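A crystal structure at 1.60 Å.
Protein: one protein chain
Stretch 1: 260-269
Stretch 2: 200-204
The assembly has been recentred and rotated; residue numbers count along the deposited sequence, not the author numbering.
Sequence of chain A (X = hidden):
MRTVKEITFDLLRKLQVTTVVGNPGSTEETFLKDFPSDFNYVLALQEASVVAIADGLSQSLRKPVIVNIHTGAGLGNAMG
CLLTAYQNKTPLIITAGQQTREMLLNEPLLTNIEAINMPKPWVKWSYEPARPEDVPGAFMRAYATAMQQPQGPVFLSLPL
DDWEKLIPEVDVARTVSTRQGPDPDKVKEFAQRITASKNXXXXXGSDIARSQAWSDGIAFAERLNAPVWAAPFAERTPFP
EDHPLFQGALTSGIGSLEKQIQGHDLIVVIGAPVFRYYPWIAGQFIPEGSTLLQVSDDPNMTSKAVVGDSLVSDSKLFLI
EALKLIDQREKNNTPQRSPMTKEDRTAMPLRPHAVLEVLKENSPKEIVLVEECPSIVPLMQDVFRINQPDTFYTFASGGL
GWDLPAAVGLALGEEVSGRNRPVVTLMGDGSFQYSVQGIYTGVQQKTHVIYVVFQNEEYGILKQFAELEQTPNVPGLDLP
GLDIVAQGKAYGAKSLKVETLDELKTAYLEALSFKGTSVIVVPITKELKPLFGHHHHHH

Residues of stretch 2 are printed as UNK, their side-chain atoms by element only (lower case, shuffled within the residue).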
# COMPACT_ATOMS: atom_id res chain seq x y z
N GLN A 260 5.41 24.20 32.17
CA GLN A 260 5.02 25.54 31.76
C GLN A 260 3.55 25.86 32.00
O GLN A 260 3.19 27.03 32.18
CB GLN A 260 5.37 25.80 30.29
CG GLN A 260 6.85 25.79 30.00
CD GLN A 260 7.14 26.09 28.55
OE1 GLN A 260 6.89 25.26 27.67
NE2 GLN A 260 7.65 27.29 28.28
N ILE A 261 2.71 24.84 32.03
CA ILE A 261 1.27 25.08 32.15
C ILE A 261 0.72 24.73 33.53
O ILE A 261 -0.49 24.74 33.75
CB ILE A 261 0.47 24.35 31.01
CG1 ILE A 261 0.65 22.83 31.11
CG2 ILE A 261 0.91 24.88 29.63
CD1 ILE A 261 -0.28 22.02 30.17
N GLN A 262 1.61 24.44 34.48
CA GLN A 262 1.20 24.16 35.85
C GLN A 262 0.41 25.32 36.46
O GLN A 262 0.62 26.48 36.12
CB GLN A 262 2.41 23.84 36.72
CG GLN A 262 3.01 22.47 36.47
CD GLN A 262 4.21 22.18 37.35
OE1 GLN A 262 4.76 23.09 37.99
NE2 GLN A 262 4.63 20.92 37.39
N GLY A 263 -0.52 25.00 37.36
CA GLY A 263 -1.27 26.01 38.07
C GLY A 263 -2.62 26.34 37.45
O GLY A 263 -3.30 27.28 37.88
N HIS A 264 -3.01 25.56 36.44
CA HIS A 264 -4.27 25.78 35.75
C HIS A 264 -5.09 24.50 35.71
O HIS A 264 -4.57 23.44 35.35
CB HIS A 264 -3.99 26.31 34.34
CG HIS A 264 -3.26 27.61 34.34
ND1 HIS A 264 -3.90 28.83 34.39
CD2 HIS A 264 -1.93 27.88 34.32
CE1 HIS A 264 -3.00 29.80 34.39
NE2 HIS A 264 -1.80 29.25 34.35
N ASP A 265 -6.36 24.58 36.10
CA ASP A 265 -7.18 23.37 36.22
C ASP A 265 -7.70 22.85 34.89
O ASP A 265 -7.92 21.64 34.73
CB ASP A 265 -8.33 23.57 37.22
CG ASP A 265 -9.23 24.76 36.87
OD1 ASP A 265 -8.80 25.65 36.11
OD2 ASP A 265 -10.37 24.80 37.39
N LEU A 266 -7.91 23.74 33.93
CA LEU A 266 -8.44 23.33 32.64
C LEU A 266 -7.52 23.83 31.53
O LEU A 266 -7.21 25.01 31.45
CB LEU A 266 -9.86 23.88 32.44
CG LEU A 266 -10.56 23.51 31.13
CD1 LEU A 266 -10.76 22.00 31.07
CD2 LEU A 266 -11.89 24.23 31.00
N ILE A 267 -7.08 22.91 30.67
CA ILE A 267 -6.24 23.28 29.52
C ILE A 267 -7.09 23.22 28.26
O ILE A 267 -7.64 22.17 27.92
CB ILE A 267 -5.02 22.34 29.37
CG1 ILE A 267 -4.27 22.18 30.70
CG2 ILE A 267 -4.09 22.84 28.27
CD1 ILE A 267 -3.87 23.49 31.33
N VAL A 268 -7.23 24.35 27.57
CA VAL A 268 -8.09 24.44 26.40
C VAL A 268 -7.24 24.64 25.14
O VAL A 268 -6.68 25.72 24.91
CB VAL A 268 -9.10 25.59 26.54
CG1 VAL A 268 -10.05 25.62 25.34
CG2 VAL A 268 -9.91 25.43 27.83
N VAL A 269 -7.14 23.60 24.32
CA VAL A 269 -6.32 23.64 23.12
C VAL A 269 -7.19 23.84 21.88
O VAL A 269 -8.03 23.00 21.57
CB VAL A 269 -5.53 22.32 22.95
CG1 VAL A 269 -4.57 22.42 21.76
CG2 VAL A 269 -4.77 21.99 24.25
N UNK A 200 -8.59 28.65 33.77
CA UNK A 200 -8.33 28.01 32.47
C UNK A 200 -7.10 28.59 31.79
O UNK A 200 -6.73 29.74 32.01
c UNK A 200 -9.81 29.48 33.75
c UNK A 200 -10.10 29.62 32.29
c UNK A 200 -9.59 28.36 31.67
N UNK A 201 -6.45 27.77 30.96
CA UNK A 201 -5.31 28.21 30.17
C UNK A 201 -5.56 27.83 28.72
O UNK A 201 -6.02 26.73 28.43
c UNK A 201 -2.52 26.68 28.90
c UNK A 201 -2.71 27.80 29.92
c UNK A 201 -4.01 27.59 30.70
c UNK A 201 -1.50 27.90 30.86
N UNK A 202 -5.28 28.76 27.81
CA UNK A 202 -5.53 28.53 26.39
C UNK A 202 -4.25 28.21 25.64
O UNK A 202 -3.23 28.86 25.85
c UNK A 202 -7.62 30.09 26.23
c UNK A 202 -8.57 29.02 25.75
c UNK A 202 -8.04 31.44 25.71
c UNK A 202 -6.21 29.75 25.77
N UNK A 203 -4.30 27.19 24.78
CA UNK A 203 -3.19 26.88 23.89
C UNK A 203 -3.74 26.94 22.47
O UNK A 203 -4.66 26.21 22.12
c UNK A 203 -2.61 25.48 24.16
c UNK A 203 -1.57 24.03 25.97
c UNK A 203 -2.09 25.40 25.60
c UNK A 203 -1.50 25.15 23.14
N UNK A 204 -3.19 27.84 21.66
CA UNK A 204 -3.68 28.05 20.29
C UNK A 204 -2.70 27.49 19.26
O UNK A 204 -1.49 27.68 19.39
c UNK A 204 -3.88 29.54 20.00
c UNK A 204 -6.57 32.11 20.80
c UNK A 204 -5.43 31.50 20.28
c UNK A 204 -7.13 30.08 21.94
c UNK A 204 -5.99 29.48 21.42
o UNK A 204 -8.53 32.02 22.12
c UNK A 204 -7.41 31.40 21.62
c UNK A 204 -5.12 30.18 20.58

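Position 200 carries three side-chain carbons that close a ring onto its own backbone N. Its CA lies 3.4 Å from Leu 266 O, a CA-H...O contact, while its CA-to-CB bond points away from stretch 1 overall. Residue 200 is Pro 200. With its nitrogen locked in the ring it has no N-H to give: Asp 265 OD1 stands 3.8 Å from Pro 200 N without a hydrogen bond. Proline fits here because the ladder of hydrogen bonds begins one residue later and asks no amide of this position.

Position 201 has four carbons, forked at the second: one carbon leads to a branch point bearing two methyls. Both methyls lie near Ile 261 CG2, and one of them also sits over a face of the His 264 ring. The fork identifies Leu 201. Leu 201 CD1 lies 3.8 Å from the centroid of the His 264 ring, a CH-pi contact, and Leu 201 CD2 sits 3.9 Å from Ile 261 CG2. A fork set one carbon out from CB spreads apolar surface against both residues, in a side chain whose chi2 of 146° lies between the usual wells.

Position 202 again has four carbons forked at the second, but this side chain lies on the other face of the sheet, beside Val 268. It is Leu 202, with Leu 202 CD2 3.6 Å from Val 268 CB. Its chi1 (m) and chi2 (t) bring the end of the chain nearer to stretch 1, where a buried apolar group suits the valine.

Position 203 has four carbons forked at the first, one arm two carbons long. The long arm reaches Ile 267, and the first carbon lies near Val 269. This is Ile 203. Ile 203 CD1 comes to 3.6 Å from Ile 267 CG2, while Ile 203 CB lies 4.1 Å from Val 269 CG2. Branching at CB is well suited to an extended strand.

Position 204 has one carbon, then a six-carbon ring bearing one oxygen, and makes no contact with stretch 1. It is Tyr 204; its hydroxyl is hydrogen-bonded elsewhere in the structure, which settles a polar atom in buried surroundings.

The contact is a pair of parallel strands. Leu 201 N donates to Leu 266 O (2.9 Å), Val 268 N to Leu 201 O (2.8 Å), and Ile 203 N to Val 268 O (2.8 Å). Leu 201 and Ile 203 share one face with Ile 267 and Val 269; Leu 202 and Val 268 occupy the other. The backbone thus fixes the register, and apolar packing fills both faces.

Stretch 2 200-204: PLLIY
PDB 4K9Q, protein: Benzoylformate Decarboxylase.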